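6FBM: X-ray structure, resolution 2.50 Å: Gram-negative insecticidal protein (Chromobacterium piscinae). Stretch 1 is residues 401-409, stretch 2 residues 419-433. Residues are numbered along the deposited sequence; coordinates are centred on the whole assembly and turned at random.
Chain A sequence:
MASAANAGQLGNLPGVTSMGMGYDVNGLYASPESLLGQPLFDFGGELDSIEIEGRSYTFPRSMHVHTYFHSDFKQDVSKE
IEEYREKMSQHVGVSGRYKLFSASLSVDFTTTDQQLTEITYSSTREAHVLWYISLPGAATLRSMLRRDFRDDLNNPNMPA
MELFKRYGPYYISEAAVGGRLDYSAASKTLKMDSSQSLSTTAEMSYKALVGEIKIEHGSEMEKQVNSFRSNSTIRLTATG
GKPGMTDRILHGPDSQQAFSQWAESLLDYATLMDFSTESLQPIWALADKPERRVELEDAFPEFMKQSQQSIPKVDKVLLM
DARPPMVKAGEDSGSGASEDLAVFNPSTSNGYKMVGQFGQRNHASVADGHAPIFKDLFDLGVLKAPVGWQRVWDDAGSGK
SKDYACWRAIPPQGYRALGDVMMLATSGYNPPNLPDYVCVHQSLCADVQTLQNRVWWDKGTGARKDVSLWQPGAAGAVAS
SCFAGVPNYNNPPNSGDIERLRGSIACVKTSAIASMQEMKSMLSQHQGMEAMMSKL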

ATOM      1  N   SER A 401     -94.058   5.874  -1.933  1.00 34.81           N
ATOM      2  CA  SER A 401     -93.361   7.017  -1.353  1.00 36.30           C
ATOM      3  C   SER A 401     -91.896   6.659  -1.055  1.00 38.97           C
ATOM      4  O   SER A 401     -90.980   7.475  -1.237  1.00 42.54           O
ATOM      5  CB  SER A 401     -94.086   7.514  -0.088  1.00 36.24           C
ATOM      6  OG  SER A 401     -93.952   6.604   0.984  1.00 34.83           O
ATOM      7  N   LYS A 402     -91.689   5.419  -0.603  1.00 36.59           N
ATOM      8  CA  LYS A 402     -90.359   4.881  -0.360  1.00 33.76           C
ATOM      9  C   LYS A 402     -89.823   4.206  -1.646  1.00 30.52           C
ATOM     10  O   LYS A 402     -90.576   3.854  -2.580  1.00 30.47           O
ATOM     11  CB  LYS A 402     -90.339   3.962   0.861  1.00 35.86           C
ATOM     12  CG  LYS A 402     -90.920   4.597   2.118  1.00 38.10           C
ATOM     13  CD  LYS A 402     -90.697   3.863   3.419  1.00 38.13           C
ATOM     14  CE  LYS A 402     -91.351   2.478   3.547  1.00 37.80           C
ATOM     15  NZ  LYS A 402     -92.783   2.274   3.191  1.00 37.45           N
ATOM     16  N   ASP A 403     -88.498   4.110  -1.706  1.00 28.22           N
ATOM     17  CA  ASP A 403     -87.773   3.671  -2.894  1.00 26.45           C
ATOM     18  C   ASP A 403     -87.092   2.307  -2.718  1.00 23.32           C
ATOM     19  O   ASP A 403     -86.746   1.895  -1.600  1.00 24.16           O
ATOM     20  CB  ASP A 403     -86.755   4.746  -3.293  1.00 28.09           C
ATOM     21  CG  ASP A 403     -87.420   6.041  -3.758  1.00 28.70           C
ATOM     22  OD1 ASP A 403     -88.378   5.987  -4.571  1.00 30.69           O
ATOM     23  OD2 ASP A 403     -86.981   7.109  -3.289  1.00 27.54           O
ATOM     24  N   TYR A 404     -86.959   1.611  -3.833  1.00 20.04           N
ATOM     25  CA  TYR A 404     -86.515   0.229  -3.886  1.00 19.45           C
ATOM     26  C   TYR A 404     -85.629   0.117  -5.098  1.00 18.55           C
ATOM     27  O   TYR A 404     -86.048   0.503  -6.180  1.00 19.12           O
ATOM     28  CB  TYR A 404     -87.709  -0.718  -4.035  1.00 19.25           C
ATOM     29  CG  TYR A 404     -88.713  -0.522  -2.936  1.00 19.63           C
ATOM     30  CD1 TYR A 404     -88.618  -1.224  -1.733  1.00 19.68           C
ATOM     31  CD2 TYR A 404     -89.741   0.400  -3.078  1.00 20.41           C
ATOM     32  CE1 TYR A 404     -89.531  -1.009  -0.710  1.00 20.32           C
ATOM     33  CE2 TYR A 404     -90.652   0.632  -2.058  1.00 20.82           C
ATOM     34  CZ  TYR A 404     -90.553  -0.074  -0.888  1.00 20.31           C
ATOM     35  OH  TYR A 404     -91.450   0.156   0.112  1.00 20.09           O
ATOM     36  N   ALA A 405     -84.412  -0.396  -4.931  1.00 17.25           N
ATOM     37  CA  ALA A 405     -83.455  -0.432  -6.034  1.00 16.00           C
ATOM     38  C   ALA A 405     -82.510  -1.601  -5.966  1.00 15.35           C
ATOM     39  O   ALA A 405     -82.213  -2.093  -4.884  1.00 15.79           O
ATOM     40  CB  ALA A 405     -82.663   0.864  -6.062  1.00 15.69           C
ATOM     41  N   CYS A 406     -82.028  -2.013  -7.131  1.00 14.53           N
ATOM     42  CA  CYS A 406     -81.014  -3.045  -7.242  1.00 14.59           C
ATOM     43  C   CYS A 406     -79.745  -2.356  -7.720  1.00 14.65           C
ATOM     44  O   CYS A 406     -79.765  -1.687  -8.758  1.00 14.34           O
ATOM     45  CB  CYS A 406     -81.442  -4.078  -8.252  1.00 14.42           C
ATOM     46  SG  CYS A 406     -80.245  -5.385  -8.447  1.00 15.07           S
ATOM     47  N   TRP A 407     -78.652  -2.505  -6.964  1.00 13.95           N
ATOM     48  CA  TRP A 407     -77.385  -1.882  -7.338  1.00 13.65           C
ATOM     49  C   TRP A 407     -76.320  -2.913  -7.701  1.00 14.19           C
ATOM     50  O   TRP A 407     -76.329  -4.024  -7.171  1.00 13.47           O
ATOM     51  CB  TRP A 407     -76.863  -1.011  -6.226  1.00 12.91           C
ATOM     52  CG  TRP A 407     -77.671   0.184  -5.930  1.00 12.63           C
ATOM     53  CD1 TRP A 407     -78.781   0.243  -5.138  1.00 12.78           C
ATOM     54  CD2 TRP A 407     -77.418   1.517  -6.362  1.00 12.19           C
ATOM     55  NE1 TRP A 407     -79.247   1.522  -5.064  1.00 12.46           N
ATOM     56  CE2 TRP A 407     -78.426   2.328  -5.816  1.00 12.54           C
ATOM     57  CE3 TRP A 407     -76.436   2.109  -7.169  1.00 12.36           C
ATOM     58  CZ2 TRP A 407     -78.482   3.708  -6.045  1.00 12.35           C
ATOM     59  CZ3 TRP A 407     -76.496   3.482  -7.396  1.00 12.24           C
ATOM     60  CH2 TRP A 407     -77.514   4.257  -6.841  1.00 12.39           C
ATOM     61  N   ARG A 408     -75.416  -2.516  -8.607  1.00 14.88           N
ATOM     62  CA  ARG A 408     -74.253  -3.314  -8.994  1.00 16.44           C
ATOM     63  C   ARG A 408     -73.018  -2.609  -8.604  1.00 17.56           C
ATOM     64  O   ARG A 408     -72.896  -1.385  -8.826  1.00 17.64           O
ATOM     65  CB  ARG A 408     -74.079  -3.379 -10.489  1.00 17.54           C
ATOM     66  CG  ARG A 408     -74.738  -4.533 -11.134  1.00 18.29           C
ATOM     67  CD  ARG A 408     -73.800  -5.413 -11.907  1.00 18.42           C
ATOM     68  NE  ARG A 408     -74.488  -5.761 -13.139  1.00 19.87           N
ATOM     69  CZ  ARG A 408     -75.537  -6.579 -13.255  1.00 19.31           C
ATOM     70  NH1 ARG A 408     -76.034  -6.757 -14.464  1.00 21.21           N
ATOM     71  NH2 ARG A 408     -76.071  -7.248 -12.227  1.00 18.13           N
ATOM     72  N   ALA A 409     -72.058  -3.371  -8.112  1.00 16.58           N
ATOM     73  CA  ALA A 409     -70.741  -2.826  -7.944  1.00 16.56           C
ATOM     74  C   ALA A 409     -70.160  -2.590  -9.336  1.00 16.23           C
ATOM     75  O   ALA A 409     -70.269  -3.435 -10.225  1.00 18.14           O
ATOM     76  CB  ALA A 409     -69.876  -3.779  -7.141  1.00 17.03           C
TER
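Stretch 2 (419-433) GDVMMLATSGYNPPN

Stretch 2 lies beside stretch 1 as an antiparallel neighbour. Strand 403-409 and the strand through 421-424 run at 157° to each other, their axes approaching to 4.6 Å; beyond the strand, stretch 2 turns a corner at Ala 425 and its loop comes back over the face that carries Asp 403, Ala 405 and Trp 407. The rule is one of alternation: the backbones of these three residues carry the hydrogen-bonded ladder while their side chains share the face the loop covers.

The walk begins at Lys 402, whose CB points toward stretch 2 while the end of its chain leads away. At Asp 403 the pairing is with Thr 426, and both backbone bonds are good: Asp 403 N to Thr 426 O and Thr 426 N to Asp 403 O are each 2.9 Å. The same Asp 403 O also takes a weak bond from Ala 425 N at 2.8 Å. One carbonyl serving two successive amides is a common mark of a beta bulge, and here Ala 425, at phi/psi 72/49, is the extra residue that shifts the register by one. The Asp 403 carboxylate reaches the following loop, where Asp 403 OD2 accepts a weak bond from Gly 428 N at 3.3 Å and the carboxylate carbon lies over one face of the Tyr 429 ring.

Tyr 404 begins the regular ladder opposite Leu 424, a non-hydrogen-bonded pair with CA atoms 4.4 Å apart. The Tyr 404 ring lies beside the bulge, Tyr 404 CD1 4.1 Å from Leu 424 CB and Tyr 404 CE1 3.8 Å from Ala 425 CB. Ala 405 then pairs with Met 423 through two 2.8 Å bonds, Ala 405 N to Met 423 O and Met 423 N to Ala 405 O. Ala 405 CB is 4.2 Å from Tyr 429 CD1 in the returning loop. On the face of Tyr 404, Cys 406 CB packs against Met 422 SD at 3.4 Å.

Trp 407 has the largest area covered by stretch 2. Its backbone holds Val 421, with Trp 407 N to Val 421 O at 2.7 Å and Val 421 N to Trp 407 O at 3.0 Å. Pro 431 CA sits 4.0 Å from the centroid of the Trp 407 six-membered ring and Pro 432 CD 3.6 Å from that of the five-membered ring, both CH-pi contacts over the same face.

Arg 408 points its CB away, yet its end returns to form a salt bridge, Arg 408 NH2 to Asp 420 OD2 at 2.7 Å. At Ala 409 a water takes over, its O 3.1 Å from Ala 409 N, from which it accepts, and 2.6 Å from Asp 420 OD1, to which it donates.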

ATOM      1  N   GLY A 419     -72.048 -10.430  -6.684  1.00 12.04           N
ATOM      2  CA  GLY A 419     -73.453 -10.286  -6.384  1.00 11.32           C
ATOM      3  C   GLY A 419     -73.915  -8.861  -6.261  1.00 10.71           C
ATOM      4  O   GLY A 419     -73.156  -7.995  -5.848  1.00 10.47           O
ATOM      5  N   ASP A 420     -75.186  -8.635  -6.592  1.00 10.40           N
ATOM      6  CA  ASP A 420     -75.781  -7.315  -6.451  1.00 10.38           C
ATOM      7  C   ASP A 420     -76.279  -7.090  -5.042  1.00 10.01           C
ATOM      8  O   ASP A 420     -76.328  -7.999  -4.239  1.00  9.48           O
ATOM      9  CB  ASP A 420     -76.897  -7.122  -7.473  1.00 10.32           C
ATOM     10  CG  ASP A 420     -76.386  -7.093  -8.898  1.00 10.19           C
ATOM     11  OD1 ASP A 420     -75.213  -6.756  -9.123  1.00  9.87           O
ATOM     12  OD2 ASP A 420     -77.163  -7.413  -9.809  1.00 10.12           O
ATOM     13  N   VAL A 421     -76.648  -5.849  -4.789  1.00 10.23           N
ATOM     14  CA  VAL A 421     -77.122  -5.388  -3.501  1.00 10.41           C
ATOM     15  C   VAL A 421     -78.421  -4.640  -3.708  1.00 10.78           C
ATOM     16  O   VAL A 421     -78.482  -3.697  -4.507  1.00 11.39           O
ATOM     17  CB  VAL A 421     -76.105  -4.418  -2.890  1.00 10.19           C
ATOM     18  CG1 VAL A 421     -76.643  -3.819  -1.610  1.00  9.88           C
ATOM     19  CG2 VAL A 421     -74.774  -5.132  -2.664  1.00 10.28           C
ATOM     20  N   MET A 422     -79.458  -5.060  -3.006  1.00 11.28           N
ATOM     21  CA  MET A 422     -80.733  -4.370  -3.034  1.00 11.56           C
ATOM     22  C   MET A 422     -80.731  -3.343  -1.935  1.00 12.02           C
ATOM     23  O   MET A 422     -80.211  -3.591  -0.859  1.00 11.71           O
ATOM     24  CB  MET A 422     -81.886  -5.332  -2.780  1.00 11.30           C
ATOM     25  CG  MET A 422     -82.015  -6.432  -3.800  1.00 11.05           C
ATOM     26  SD  MET A 422     -82.270  -5.877  -5.472  1.00 10.23           S
ATOM     27  CE  MET A 422     -83.799  -4.984  -5.351  1.00 10.23           C
ATOM     28  N   MET A 423     -81.344  -2.205  -2.231  1.00 13.36           N
ATOM     29  CA  MET A 423     -81.608  -1.148  -1.273  1.00 14.37           C
ATOM     30  C   MET A 423     -83.119  -0.967  -1.270  1.00 14.86           C
ATOM     31  O   MET A 423     -83.691  -0.533  -2.271  1.00 16.52           O
ATOM     32  CB  MET A 423     -80.895   0.147  -1.685  1.00 14.54           C
ATOM     33  CG  MET A 423     -79.370   0.048  -1.693  1.00 14.77           C
ATOM     34  SD  MET A 423     -78.617  -0.286  -0.090  1.00 14.82           S
ATOM     35  CE  MET A 423     -78.791   1.291   0.744  1.00 13.54           C
ATOM     36  N   LEU A 424     -83.745  -1.305  -0.149  1.00 15.09           N
ATOM     37  CA  LEU A 424     -85.186  -1.492  -0.067  1.00 14.61           C
ATOM     38  C   LEU A 424     -85.791  -0.597   1.021  1.00 15.92           C
ATOM     39  O   LEU A 424     -85.317  -0.583   2.163  1.00 14.79           O
ATOM     40  CB  LEU A 424     -85.512  -2.951   0.223  1.00 13.85           C
ATOM     41  CG  LEU A 424     -84.958  -3.991  -0.761  1.00 13.77           C
ATOM     42  CD1 LEU A 424     -85.123  -5.404  -0.215  1.00 13.51           C
ATOM     43  CD2 LEU A 424     -85.596  -3.916  -2.127  1.00 13.36           C
ATOM     44  N   ALA A 425     -86.806   0.180   0.628  1.00 17.33           N
ATOM     45  CA  ALA A 425     -87.624   0.988   1.515  1.00 19.65           C
ATOM     46  C   ALA A 425     -86.829   2.179   2.014  1.00 21.74           C
ATOM     47  O   ALA A 425     -86.801   2.469   3.216  1.00 21.22           O
ATOM     48  CB  ALA A 425     -88.181   0.158   2.664  1.00 19.26           C
ATOM     49  N   THR A 426     -86.193   2.866   1.067  1.00 23.46           N
ATOM     50  CA  THR A 426     -85.271   3.959   1.375  1.00 25.67           C
ATOM     51  C   THR A 426     -85.909   5.307   1.098  1.00 28.78           C
ATOM     52  O   THR A 426     -86.896   5.388   0.358  1.00 28.82           O
ATOM     53  CB  THR A 426     -83.945   3.826   0.579  1.00 24.11           C
ATOM     54  OG1 THR A 426     -84.192   3.754  -0.839  1.00 23.47           O
ATOM     55  CG2 THR A 426     -83.203   2.572   1.021  1.00 23.90           C
ATOM     56  N   SER A 427     -85.347   6.351   1.700  1.00 32.06           N
ATOM     57  CA  SER A 427     -85.756   7.726   1.430  1.00 34.51           C
ATOM     58  C   SER A 427     -84.753   8.336   0.442  1.00 35.88           C
ATOM     59  O   SER A 427     -83.675   8.813   0.834  1.00 35.39           O
ATOM     60  CB  SER A 427     -85.813   8.526   2.742  1.00 38.42           C
ATOM     61  OG  SER A 427     -86.080   9.909   2.501  1.00 40.63           O
ATOM     62  N   GLY A 428     -85.115   8.314  -0.845  1.00 37.46           N
ATOM     63  CA  GLY A 428     -84.183   8.634  -1.938  1.00 34.12           C
ATOM     64  C   GLY A 428     -83.429   7.372  -2.336  1.00 35.79           C
ATOM     65  O   GLY A 428     -83.299   6.426  -1.537  1.00 35.79           O
ATOM     66  N   TYR A 429     -82.932   7.333  -3.575  1.00 35.13           N
ATOM     67  CA  TYR A 429     -82.151   6.182  -4.058  1.00 32.05           C
ATOM     68  C   TYR A 429     -80.734   6.216  -3.486  1.00 31.09           C
ATOM     69  O   TYR A 429     -79.772   6.554  -4.179  1.00 30.48           O
ATOM     70  CB  TYR A 429     -82.126   6.135  -5.592  1.00 32.47           C
ATOM     71  CG  TYR A 429     -83.501   5.949  -6.187  1.00 33.82           C
ATOM     72  CD1 TYR A 429     -84.205   4.773  -5.963  1.00 36.17           C
ATOM     73  CD2 TYR A 429     -84.110   6.945  -6.972  1.00 34.44           C
ATOM     74  CE1 TYR A 429     -85.482   4.581  -6.494  1.00 37.70           C
ATOM     75  CE2 TYR A 429     -85.377   6.749  -7.527  1.00 35.72           C
ATOM     76  CZ  TYR A 429     -86.065   5.561  -7.269  1.00 36.29           C
ATOM     77  OH  TYR A 429     -87.327   5.310  -7.758  1.00 35.41           O
ATOM     78  N   ASN A 430     -80.619   5.831  -2.218  1.00 29.47           N
ATOM     79  CA  ASN A 430     -79.347   5.826  -1.516  1.00 27.12           C
ATOM     80  C   ASN A 430     -78.558   4.631  -1.983  1.00 24.60           C
ATOM     81  O   ASN A 430     -79.089   3.514  -1.998  1.00 23.80           O
ATOM     82  CB  ASN A 430     -79.563   5.714  -0.013  1.00 29.88           C
ATOM     83  CG  ASN A 430     -80.329   6.877   0.526  1.00 31.81           C
ATOM     84  OD1 ASN A 430     -80.165   8.015   0.044  1.00 34.40           O
ATOM     85  ND2 ASN A 430     -81.198   6.615   1.498  1.00 32.44           N
ATOM     86  N   PRO A 431     -77.297   4.856  -2.380  1.00 21.98           N
ATOM     87  CA  PRO A 431     -76.489   3.773  -2.870  1.00 20.33           C
ATOM     88  C   PRO A 431     -75.989   2.937  -1.699  1.00 19.87           C
ATOM     89  O   PRO A 431     -76.009   3.418  -0.561  1.00 18.84           O
ATOM     90  CB  PRO A 431     -75.337   4.487  -3.538  1.00 20.50           C
ATOM     91  CG  PRO A 431     -75.164   5.743  -2.742  1.00 20.65           C
ATOM     92  CD  PRO A 431     -76.544   6.124  -2.309  1.00 20.85           C
ATOM     93  N   PRO A 432     -75.562   1.684  -1.963  1.00 19.23           N
ATOM     94  CA  PRO A 432     -75.014   0.840  -0.922  1.00 19.77           C
ATOM     95  C   PRO A 432     -73.860   1.509  -0.179  1.00 20.96           C
ATOM     96  O   PRO A 432     -73.056   2.234  -0.784  1.00 24.02           O
ATOM     97  CB  PRO A 432     -74.525  -0.383  -1.685  1.00 18.64           C
ATOM     98  CG  PRO A 432     -75.306  -0.406  -2.924  1.00 18.83           C
ATOM     99  CD  PRO A 432     -75.583   1.009  -3.266  1.00 18.90           C
ATOM    100  N   ASN A 433     -73.817   1.308   1.129  1.00 22.54           N
ATOM    101  CA  ASN A 433     -72.736   1.810   1.949  1.00 22.33           C
ATOM    102  C   ASN A 433     -72.206   0.586   2.621  1.00 21.36           C
ATOM    103  O   ASN A 433     -72.692   0.176   3.651  1.00 21.70           O
ATOM    104  CB  ASN A 433     -73.266   2.814   2.960  1.00 23.37           C
ATOM    105  CG  ASN A 433     -72.221   3.244   3.946  1.00 25.21           C
ATOM    106  OD1 ASN A 433     -71.009   3.185   3.681  1.00 27.28           O
ATOM    107  ND2 ASN A 433     -72.680   3.655   5.103  1.00 27.02           N
TER
HETATM  108  O   HOH W   1     -72.909  -6.339  -7.948  1.00  5.50           O